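Local coordinates for alanine dehydrogenase (Archaeoglobus fulgidus, PDB 1OMO), which catalyses the NAD-dependent oxidative deamination of L-alanine to pyruvate and ammonium, and the reverse reductive amination of pyruvate, as a homodimer, at residues A218-K232 / H246-I259. Numbering follows the deposited sequence.
Sequences ADGPGKQELDVEILK and HGGEINVAVSKGVI. With NA (sodium ion), chain C; NAD (nicotinamide-adenine-dinucleotide), chain D.
Two side chains of 246-259, Glu-249 and Asn-251, grip the backbone of 218-232 in a mostly buried contact of the Rossmann-fold NAD domain, between the loop after strand 212-215 and the turn joining helices 241-247 and 251-255, with the first turn of helix 251-255. The carboxylate of Glu-249 takes two successive amides: Glu-225 N donates to OE1 at 2.6 Å on its syn lone pair, whereas Leu-226 N comes to OE2 from above the carboxylate plane. The same OE1 also binds the sodium ion, joined by OE1 of Glu-225, whose OE2 accepts from Thr-195 N; the cation probably eases the closeness of the two carboxylates. With CG anti to the backbone N (chi1 174°) and a bend at chi2, Glu-249 turns its acid back to the loop. Asn-251 holds the second half of the type II turn 220-223, OD1 receiving Gly-222 N at 2.7 Å and ND2 giving its protons to Lys-223 O and Gly-248 O. A leucine here would probably leave Gly-222 N without its acceptor and the turn less firmly tied to helix 251-255. From the last residue of this turn, Lys-223 NZ donates to NAD O3D, a hydroxyl of the nicotinamide ribose. Farther along, CD1 of Leu-231 packs on Ala-253 CB and, crosswise, on Ile-259. At the opposite end Pro-221 lies over one face of the His-246 ring, a CH-pi contact with CG 3.7 Å from the ring centroid.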
ATOM      1  N   ALA A 218       1.025  -1.942  22.507  1.00 21.06           N
ATOM      2  CA  ALA A 218      -0.245  -1.627  21.881  1.00 23.80           C
ATOM      3  C   ALA A 218      -0.122  -1.027  20.484  1.00 27.19           C
ATOM      4  O   ALA A 218       0.459   0.043  20.304  1.00 28.08           O
ATOM      5  CB  ALA A 218      -1.018  -0.685  22.787  1.00 21.57           C
ATOM      6  N   ASP A 219      -0.696  -1.692  19.492  1.00 31.03           N
ATOM      7  CA  ASP A 219      -0.609  -1.167  18.127  1.00 35.51           C
ATOM      8  C   ASP A 219      -1.813  -1.511  17.244  1.00 35.59           C
ATOM      9  O   ASP A 219      -1.740  -1.369  16.021  1.00 36.87           O
ATOM     10  CB  ASP A 219       0.611  -1.737  17.443  1.00 39.21           C
ATOM     11  CG  ASP A 219       0.449  -3.208  17.194  1.00 41.28           C
ATOM     12  OD1 ASP A 219      -0.502  -3.595  16.477  1.00 45.13           O
ATOM     13  OD2 ASP A 219       1.246  -3.969  17.734  1.00 42.35           O
ATOM     14  N   GLY A 220      -2.883  -2.016  17.844  1.00 35.41           N
ATOM     15  CA  GLY A 220      -4.076  -2.331  17.089  1.00 32.46           C
ATOM     16  C   GLY A 220      -5.283  -1.987  17.939  1.00 32.51           C
ATOM     17  O   GLY A 220      -5.180  -1.864  19.160  1.00 34.04           O
ATOM     18  N   PRO A 221      -6.453  -1.804  17.332  1.00 31.46           N
ATOM     19  CA  PRO A 221      -7.652  -1.473  18.111  1.00 29.30           C
ATOM     20  C   PRO A 221      -7.872  -2.391  19.309  1.00 28.11           C
ATOM     21  O   PRO A 221      -7.757  -3.609  19.189  1.00 25.36           O
ATOM     22  CB  PRO A 221      -8.768  -1.610  17.079  1.00 30.38           C
ATOM     23  CG  PRO A 221      -8.083  -1.085  15.825  1.00 30.88           C
ATOM     24  CD  PRO A 221      -6.706  -1.718  15.879  1.00 30.93           C
ATOM     25  N   GLY A 222      -8.190  -1.808  20.469  1.00 28.03           N
ATOM     26  CA  GLY A 222      -8.436  -2.625  21.651  1.00 25.92           C
ATOM     27  C   GLY A 222      -7.203  -3.070  22.419  1.00 27.04           C
ATOM     28  O   GLY A 222      -7.326  -3.529  23.562  1.00 28.49           O
ATOM     29  N   LYS A 223      -6.020  -2.997  21.807  1.00 26.27           N
ATOM     30  CA  LYS A 223      -4.807  -3.343  22.547  1.00 26.94           C
ATOM     31  C   LYS A 223      -4.673  -2.226  23.583  1.00 25.03           C
ATOM     32  O   LYS A 223      -5.053  -1.076  23.308  1.00 21.19           O
ATOM     33  CB  LYS A 223      -3.564  -3.375  21.646  1.00 28.96           C
ATOM     34  CG  LYS A 223      -3.328  -4.702  20.901  1.00 32.67           C
ATOM     35  CD  LYS A 223      -1.959  -4.624  20.158  1.00 34.78           C
ATOM     36  CE  LYS A 223      -1.605  -5.901  19.407  1.00 35.01           C
ATOM     37  NZ  LYS A 223      -0.315  -5.817  18.666  1.00 33.37           N
ATOM     38  N   GLN A 224      -4.152  -2.578  24.762  1.00 23.85           N
ATOM     39  CA  GLN A 224      -3.982  -1.630  25.862  1.00 23.96           C
ATOM     40  C   GLN A 224      -3.139  -2.229  26.995  1.00 23.92           C
ATOM     41  O   GLN A 224      -3.494  -3.287  27.518  1.00 25.21           O
ATOM     42  CB  GLN A 224      -5.352  -1.273  26.409  1.00 26.22           C
ATOM     43  CG  GLN A 224      -5.334  -0.526  27.747  1.00 31.15           C
ATOM     44  CD  GLN A 224      -6.718  -0.509  28.398  1.00 32.08           C
ATOM     45  OE1 GLN A 224      -7.276  -1.560  28.723  1.00 37.85           O
ATOM     46  NE2 GLN A 224      -7.276   0.669  28.571  1.00 30.69           N
ATOM     47  N   GLU A 225      -2.048  -1.572  27.394  1.00 21.26           N
ATOM     48  CA  GLU A 225      -1.205  -2.117  28.473  1.00 21.40           C
ATOM     49  C   GLU A 225      -1.203  -1.336  29.787  1.00 21.40           C
ATOM     50  O   GLU A 225      -0.766  -1.859  30.836  1.00 19.91           O
ATOM     51  CB  GLU A 225       0.255  -2.220  28.045  1.00 19.83           C
ATOM     52  CG  GLU A 225       0.511  -2.934  26.759  1.00 23.23           C
ATOM     53  CD  GLU A 225       2.001  -2.943  26.437  1.00 24.37           C
ATOM     54  OE1 GLU A 225       2.494  -1.995  25.793  1.00 25.76           O
ATOM     55  OE2 GLU A 225       2.688  -3.889  26.852  1.00 25.68           O
ATOM     56  N   LEU A 226      -1.683  -0.098  29.739  1.00 18.93           N
ATOM     57  CA  LEU A 226      -1.642   0.750  30.911  1.00 19.51           C
ATOM     58  C   LEU A 226      -2.957   1.089  31.539  1.00 19.40           C
ATOM     59  O   LEU A 226      -3.931   1.363  30.845  1.00 16.93           O
ATOM     60  CB  LEU A 226      -0.928   2.063  30.566  1.00 20.04           C
ATOM     61  CG  LEU A 226       0.584   2.193  30.822  1.00 22.27           C
ATOM     62  CD1 LEU A 226       1.319   0.952  30.426  1.00 19.09           C
ATOM     63  CD2 LEU A 226       1.120   3.403  30.091  1.00 20.25           C
ATOM     64  N   ASP A 227      -2.945   1.049  32.873  1.00 18.78           N
ATOM     65  CA  ASP A 227      -4.068   1.438  33.716  1.00 18.02           C
ATOM     66  C   ASP A 227      -4.355   2.801  33.138  1.00 17.36           C
ATOM     67  O   ASP A 227      -3.453   3.603  33.022  1.00 17.94           O
ATOM     68  CB  ASP A 227      -3.589   1.629  35.183  1.00 19.49           C
ATOM     69  CG  ASP A 227      -4.731   1.988  36.170  1.00 18.28           C
ATOM     70  OD1 ASP A 227      -5.787   2.494  35.748  1.00 18.71           O
ATOM     71  OD2 ASP A 227      -4.561   1.775  37.389  1.00 20.63           O
ATOM     72  N   VAL A 228      -5.596   3.077  32.784  1.00 19.48           N
ATOM     73  CA  VAL A 228      -5.921   4.376  32.231  1.00 20.66           C
ATOM     74  C   VAL A 228      -5.588   5.520  33.206  1.00 22.44           C
ATOM     75  O   VAL A 228      -5.303   6.640  32.776  1.00 23.47           O
ATOM     76  CB  VAL A 228      -7.395   4.414  31.817  1.00 22.06           C
ATOM     77  CG1 VAL A 228      -7.792   5.790  31.450  1.00 27.20           C
ATOM     78  CG2 VAL A 228      -7.603   3.518  30.597  1.00 22.27           C
ATOM     79  N   GLU A 229      -5.592   5.258  34.516  1.00 22.53           N
ATOM     80  CA  GLU A 229      -5.284   6.326  35.478  1.00 21.55           C
ATOM     81  C   GLU A 229      -3.852   6.851  35.297  1.00 23.10           C
ATOM     82  O   GLU A 229      -3.534   7.952  35.742  1.00 23.21           O
ATOM     83  CB  GLU A 229      -5.461   5.836  36.930  1.00 22.91           C
ATOM     84  CG  GLU A 229      -6.922   5.602  37.390  1.00 23.00           C
ATOM     85  CD  GLU A 229      -7.758   6.889  37.477  1.00 24.12           C
ATOM     86  OE1 GLU A 229      -7.223   7.918  37.925  1.00 25.39           O
ATOM     87  OE2 GLU A 229      -8.961   6.869  37.125  1.00 23.48           O
ATOM     88  N   ILE A 230      -2.981   6.049  34.684  1.00 21.73           N
ATOM     89  CA  ILE A 230      -1.608   6.485  34.434  1.00 21.82           C
ATOM     90  C   ILE A 230      -1.683   7.538  33.333  1.00 22.94           C
ATOM     91  O   ILE A 230      -1.009   8.553  33.400  1.00 24.78           O
ATOM     92  CB  ILE A 230      -0.703   5.313  33.922  1.00 20.25           C
ATOM     93  CG1 ILE A 230      -0.630   4.209  34.970  1.00 16.90           C
ATOM     94  CG2 ILE A 230       0.691   5.800  33.602  1.00 15.68           C
ATOM     95  CD1 ILE A 230       0.086   2.929  34.485  1.00 18.64           C
ATOM     96  N   LEU A 231      -2.524   7.298  32.329  1.00 23.00           N
ATOM     97  CA  LEU A 231      -2.672   8.225  31.209  1.00 22.87           C
ATOM     98  C   LEU A 231      -3.136   9.601  31.664  1.00 23.53           C
ATOM     99  O   LEU A 231      -2.582  10.626  31.242  1.00 23.72           O
ATOM    100  CB  LEU A 231      -3.642   7.660  30.151  1.00 20.34           C
ATOM    101  CG  LEU A 231      -3.229   6.372  29.422  1.00 22.37           C
ATOM    102  CD1 LEU A 231      -4.280   6.008  28.328  1.00 19.47           C
ATOM    103  CD2 LEU A 231      -1.850   6.569  28.809  1.00 15.91           C
ATOM    104  N   LYS A 232      -4.143   9.622  32.529  1.00 23.11           N
ATOM    105  CA  LYS A 232      -4.702  10.881  33.054  1.00 24.54           C
ATOM    106  C   LYS A 232      -3.678  11.793  33.737  1.00 24.70           C
ATOM    107  O   LYS A 232      -3.761  13.016  33.689  1.00 26.19           O
ATOM    108  CB  LYS A 232      -5.784  10.575  34.092  1.00 21.15           C
ATOM    109  CG  LYS A 232      -6.974   9.850  33.567  1.00 21.61           C
ATOM    110  CD  LYS A 232      -7.921   9.598  34.702  1.00 23.15           C
ATOM    111  CE  LYS A 232      -9.138   8.853  34.242  1.00 27.00           C
ATOM    112  NZ  LYS A 232     -10.105   8.664  35.358  1.00 23.78           N
ATOM    113  N   HIS A 246      -6.278   5.294  16.900  1.00 25.82           N
ATOM    114  CA  HIS A 246      -6.772   4.031  16.382  1.00 25.10           C
ATOM    115  C   HIS A 246      -6.227   2.746  17.044  1.00 24.70           C
ATOM    116  O   HIS A 246      -6.984   1.815  17.349  1.00 24.68           O
ATOM    117  CB  HIS A 246      -6.491   4.012  14.874  1.00 26.90           C
ATOM    118  CG  HIS A 246      -6.529   2.651  14.257  1.00 30.77           C
ATOM    119  ND1 HIS A 246      -7.693   2.082  13.772  1.00 32.94           N
ATOM    120  CD2 HIS A 246      -5.547   1.745  14.035  1.00 31.18           C
ATOM    121  CE1 HIS A 246      -7.422   0.890  13.274  1.00 31.74           C
ATOM    122  NE2 HIS A 246      -6.128   0.661  13.422  1.00 32.74           N
ATOM    123  N   GLY A 247      -4.918   2.686  17.261  1.00 23.26           N
ATOM    124  CA  GLY A 247      -4.349   1.494  17.853  1.00 21.40           C
ATOM    125  C   GLY A 247      -3.181   1.613  18.825  1.00 20.10           C
ATOM    126  O   GLY A 247      -2.603   0.593  19.187  1.00 22.44           O
ATOM    127  N   GLY A 248      -2.832   2.815  19.260  1.00 18.50           N
ATOM    128  CA  GLY A 248      -1.726   2.967  20.203  1.00 19.91           C
ATOM    129  C   GLY A 248      -2.111   2.697  21.658  1.00 19.55           C
ATOM    130  O   GLY A 248      -3.224   2.301  21.927  1.00 17.90           O
ATOM    131  N   GLU A 249      -1.206   2.921  22.605  1.00 19.66           N
ATOM    132  CA  GLU A 249      -1.546   2.661  23.992  1.00 19.52           C
ATOM    133  C   GLU A 249      -2.782   3.471  24.408  1.00 19.49           C
ATOM    134  O   GLU A 249      -3.557   3.029  25.285  1.00 18.98           O
ATOM    135  CB  GLU A 249      -0.343   2.965  24.904  1.00 18.72           C
ATOM    136  CG  GLU A 249      -0.582   2.879  26.434  1.00 16.91           C
ATOM    137  CD  GLU A 249      -1.199   1.570  26.882  1.00 16.78           C
ATOM    138  OE1 GLU A 249      -0.862   0.512  26.310  1.00 16.08           O
ATOM    139  OE2 GLU A 249      -2.014   1.602  27.825  1.00 13.98           O
ATOM    140  N   ILE A 250      -3.000   4.628  23.785  1.00 16.51           N
ATOM    141  CA  ILE A 250      -4.170   5.417  24.171  1.00 17.56           C
ATOM    142  C   ILE A 250      -5.488   5.077  23.448  1.00 19.89           C
ATOM    143  O   ILE A 250      -6.504   5.705  23.752  1.00 20.74           O
ATOM    144  CB  ILE A 250      -3.960   6.929  23.948  1.00 15.69           C
ATOM    145  CG1 ILE A 250      -4.053   7.264  22.468  1.00 15.96           C
ATOM    146  CG2 ILE A 250      -2.586   7.354  24.409  1.00 19.37           C
ATOM    147  CD1 ILE A 250      -4.010   8.749  22.205  1.00 14.39           C
ATOM    148  N   ASN A 251      -5.511   4.108  22.523  1.00 19.50           N
ATOM    149  CA  ASN A 251      -6.769   3.887  21.769  1.00 21.30           C
ATOM    150  C   ASN A 251      -8.046   3.597  22.574  1.00 20.47           C
ATOM    151  O   ASN A 251      -9.060   4.258  22.354  1.00 21.09           O
ATOM    152  CB  ASN A 251      -6.551   2.866  20.614  1.00 19.31           C
ATOM    153  CG  ASN A 251      -6.672   1.415  21.039  1.00 22.28           C
ATOM    154  OD1 ASN A 251      -7.772   0.835  21.056  1.00 22.58           O
ATOM    155  ND2 ASN A 251      -5.535   0.801  21.354  1.00 18.97           N
ATOM    156  N   VAL A 252      -7.985   2.670  23.528  1.00 21.25           N
ATOM    157  CA  VAL A 252      -9.145   2.310  24.375  1.00 23.74           C
ATOM    158  C   VAL A 252      -9.623   3.520  25.184  1.00 24.13           C
ATOM    159  O   VAL A 252     -10.822   3.833  25.237  1.00 25.32           O
ATOM    160  CB  VAL A 252      -8.782   1.114  25.353  1.00 25.05           C
ATOM    161  CG1 VAL A 252      -9.978   0.729  26.243  1.00 27.01           C
ATOM    162  CG2 VAL A 252      -8.364  -0.097  24.544  1.00 23.14           C
ATOM    163  N   ALA A 253      -8.676   4.234  25.786  1.00 24.36           N
ATOM    164  CA  ALA A 253      -9.002   5.402  26.573  1.00 22.83           C
ATOM    165  C   ALA A 253      -9.723   6.453  25.761  1.00 23.78           C
ATOM    166  O   ALA A 253     -10.739   7.000  26.207  1.00 23.75           O
ATOM    167  CB  ALA A 253      -7.748   5.993  27.171  1.00 24.61           C
ATOM    168  N   VAL A 254      -9.196   6.750  24.575  1.00 23.16           N
ATOM    169  CA  VAL A 254      -9.806   7.761  23.702  1.00 22.89           C
ATOM    170  C   VAL A 254     -11.185   7.281  23.248  1.00 24.69           C
ATOM    171  O   VAL A 254     -12.159   8.028  23.293  1.00 24.24           O
ATOM    172  CB  VAL A 254      -8.898   8.052  22.458  1.00 22.37           C
ATOM    173  CG1 VAL A 254      -9.676   8.787  21.391  1.00 19.32           C
ATOM    174  CG2 VAL A 254      -7.672   8.880  22.882  1.00 21.14           C
ATOM    175  N   SER A 255     -11.258   6.028  22.825  1.00 26.15           N
ATOM    176  CA  SER A 255     -12.520   5.445  22.376  1.00 29.02           C
ATOM    177  C   SER A 255     -13.608   5.409  23.454  1.00 30.26           C
ATOM    178  O   SER A 255     -14.781   5.603  23.155  1.00 31.26           O
ATOM    179  CB  SER A 255     -12.287   4.026  21.864  1.00 28.78           C
ATOM    180  OG  SER A 255     -11.655   4.041  20.602  1.00 32.20           O
ATOM    181  N   LYS A 256     -13.229   5.137  24.699  1.00 30.77           N
ATOM    182  CA  LYS A 256     -14.209   5.078  25.769  1.00 30.12           C
ATOM    183  C   LYS A 256     -14.417   6.450  26.395  1.00 30.25           C
ATOM    184  O   LYS A 256     -15.159   6.611  27.370  1.00 30.34           O
ATOM    185  CB  LYS A 256     -13.799   4.048  26.814  1.00 29.54           C
ATOM    186  CG  LYS A 256     -13.847   2.620  26.296  1.00 31.91           C
ATOM    187  CD  LYS A 256     -14.014   1.637  27.453  1.00 32.11           C
ATOM    188  CE  LYS A 256     -13.493   0.257  27.135  1.00 33.23           C
ATOM    189  NZ  LYS A 256     -12.652  -0.240  28.264  1.00 33.47           N
ATOM    190  N   GLY A 257     -13.737   7.435  25.817  1.00 30.53           N
ATOM    191  CA  GLY A 257     -13.869   8.815  26.255  1.00 29.17           C
ATOM    192  C   GLY A 257     -13.201   9.266  27.535  1.00 29.23           C
ATOM    193  O   GLY A 257     -13.504  10.347  28.030  1.00 29.31           O
ATOM    194  N   VAL A 258     -12.293   8.464  28.070  1.00 30.34           N
ATOM    195  CA  VAL A 258     -11.617   8.831  29.294  1.00 31.42           C
ATOM    196  C   VAL A 258     -10.728  10.050  29.075  1.00 32.34           C
ATOM    197  O   VAL A 258     -10.838  11.045  29.798  1.00 33.14           O
ATOM    198  CB  VAL A 258     -10.824   7.656  29.837  1.00 29.91           C
ATOM    199  CG1 VAL A 258     -10.096   8.053  31.110  1.00 30.22           C
ATOM    200  CG2 VAL A 258     -11.794   6.509  30.126  1.00 33.80           C
ATOM    201  N   ILE A 259      -9.851   9.995  28.084  1.00 32.35           N
ATOM    202  CA  ILE A 259      -9.028  11.156  27.797  1.00 33.57           C
ATOM    203  C   ILE A 259      -9.349  11.683  26.406  1.00 35.02           C
ATOM    204  O   ILE A 259      -9.871  10.958  25.549  1.00 35.88           O
ATOM    205  CB  ILE A 259      -7.524  10.846  27.870  1.00 33.99           C
ATOM    206  CG1 ILE A 259      -7.205   9.653  26.981  1.00 32.98           C
ATOM    207  CG2 ILE A 259      -7.105  10.638  29.302  1.00 30.31           C
ATOM    208  CD1 ILE A 259      -5.751   9.508  26.720  1.00 34.06           C
TER
HETATM  209 NA    NA C 900       1.346  -0.124  24.775  1.00 19.58          NA
HETATM  210  PA  NAD D 400       6.709 -11.537  21.433  1.00 42.62           P
HETATM  211  O1A NAD D 400       5.540 -12.451  21.404  1.00 41.84           O
HETATM  212  O2A NAD D 400       8.102 -12.105  21.129  1.00 43.02           O
HETATM  213  O5B NAD D 400       6.928 -10.602  22.777  1.00 39.47           O
HETATM  214  C5B NAD D 400       5.825 -10.324  23.738  1.00 35.24           C
HETATM  215  C4B NAD D 400       6.272 -10.898  25.108  1.00 32.55           C
HETATM  216  O4B NAD D 400       5.137 -10.525  26.008  1.00 28.95           O
HETATM  217  C3B NAD D 400       6.329 -12.492  25.258  1.00 31.27           C
HETATM  218  O3B NAD D 400       7.655 -12.928  25.757  1.00 28.82           O
HETATM  219  C2B NAD D 400       5.167 -12.867  26.208  1.00 28.97           C
HETATM  220  O2B NAD D 400       5.252 -14.017  26.969  1.00 27.63           O
HETATM  221  C1B NAD D 400       5.004 -11.526  26.989  1.00 29.36           C
HETATM  222  N9A NAD D 400       3.679 -11.304  27.489  1.00 28.41           N
HETATM  223  C8A NAD D 400       2.432 -11.547  26.949  1.00 30.16           C
HETATM  224  N7A NAD D 400       1.441 -11.175  27.730  1.00 31.29           N
HETATM  225  C5A NAD D 400       1.967 -10.665  28.836  1.00 26.49           C
HETATM  226  C6A NAD D 400       1.362 -10.087  30.036  1.00 26.41           C
HETATM  227  N6A NAD D 400       0.064 -10.021  30.193  1.00 24.99           N
HETATM  228  N1A NAD D 400       2.266  -9.641  30.984  1.00 24.17           N
HETATM  229  C2A NAD D 400       3.611  -9.713  30.847  1.00 27.02           C
HETATM  230  N3A NAD D 400       4.239 -10.268  29.709  1.00 25.01           N
HETATM  231  C4A NAD D 400       3.374 -10.714  28.724  1.00 27.03           C
HETATM  232  O3  NAD D 400       6.611 -10.138  20.536  1.00 35.43           O
HETATM  233  PN  NAD D 400       7.656  -8.844  20.194  1.00 38.15           P
HETATM  234  O1N NAD D 400       8.851  -8.975  21.102  1.00 40.39           O
HETATM  235  O2N NAD D 400       7.790  -8.712  18.691  1.00 37.75           O
HETATM  236  O5D NAD D 400       6.666  -7.617  20.791  1.00 39.15           O
HETATM  237  C5D NAD D 400       5.192  -7.874  20.309  1.00 41.45           C
HETATM  238  C4D NAD D 400       4.284  -6.729  20.621  1.00 44.01           C
HETATM  239  O4D NAD D 400       4.911  -5.472  20.003  1.00 45.94           O
HETATM  240  C3D NAD D 400       2.863  -6.807  19.979  1.00 43.52           C
HETATM  241  O3D NAD D 400       1.891  -6.039  20.712  1.00 42.92           O
HETATM  242  C2D NAD D 400       3.161  -6.238  18.588  1.00 42.97           C
HETATM  243  O2D NAD D 400       2.047  -6.082  17.773  1.00 41.14           O
HETATM  244  C1D NAD D 400       3.982  -4.921  18.984  1.00 44.29           C
HETATM  245  N1N NAD D 400       4.952  -4.304  18.014  1.00 44.63           N
HETATM  246  C2N NAD D 400       4.744  -2.863  17.865  1.00 44.12           C
HETATM  247  C3N NAD D 400       5.774  -2.204  17.101  1.00 44.92           C
HETATM  248  C7N NAD D 400       5.523  -0.588  16.928  1.00 45.93           C
HETATM  249  O7N NAD D 400       6.055  -0.005  15.940  1.00 46.39           O
HETATM  250  N7N NAD D 400       4.764   0.053  17.875  1.00 46.40           N
HETATM  251  C4N NAD D 400       6.920  -2.804  16.527  1.00 43.63           C
HETATM  252  C5N NAD D 400       6.998  -4.237  16.760  1.00 43.73           C
HETATM  253  C6N NAD D 400       6.041  -4.962  17.488  1.00 44.10           C
HETATM  254  O   HOH W   1      -5.616   1.213  24.476  1.00 21.28           O
HETATM  255  O   HOH W   2      -5.882   3.313  26.822  1.00 28.03           O
HETATM  256  O   HOH W   3     -10.092   1.074  29.783  1.00 44.12           O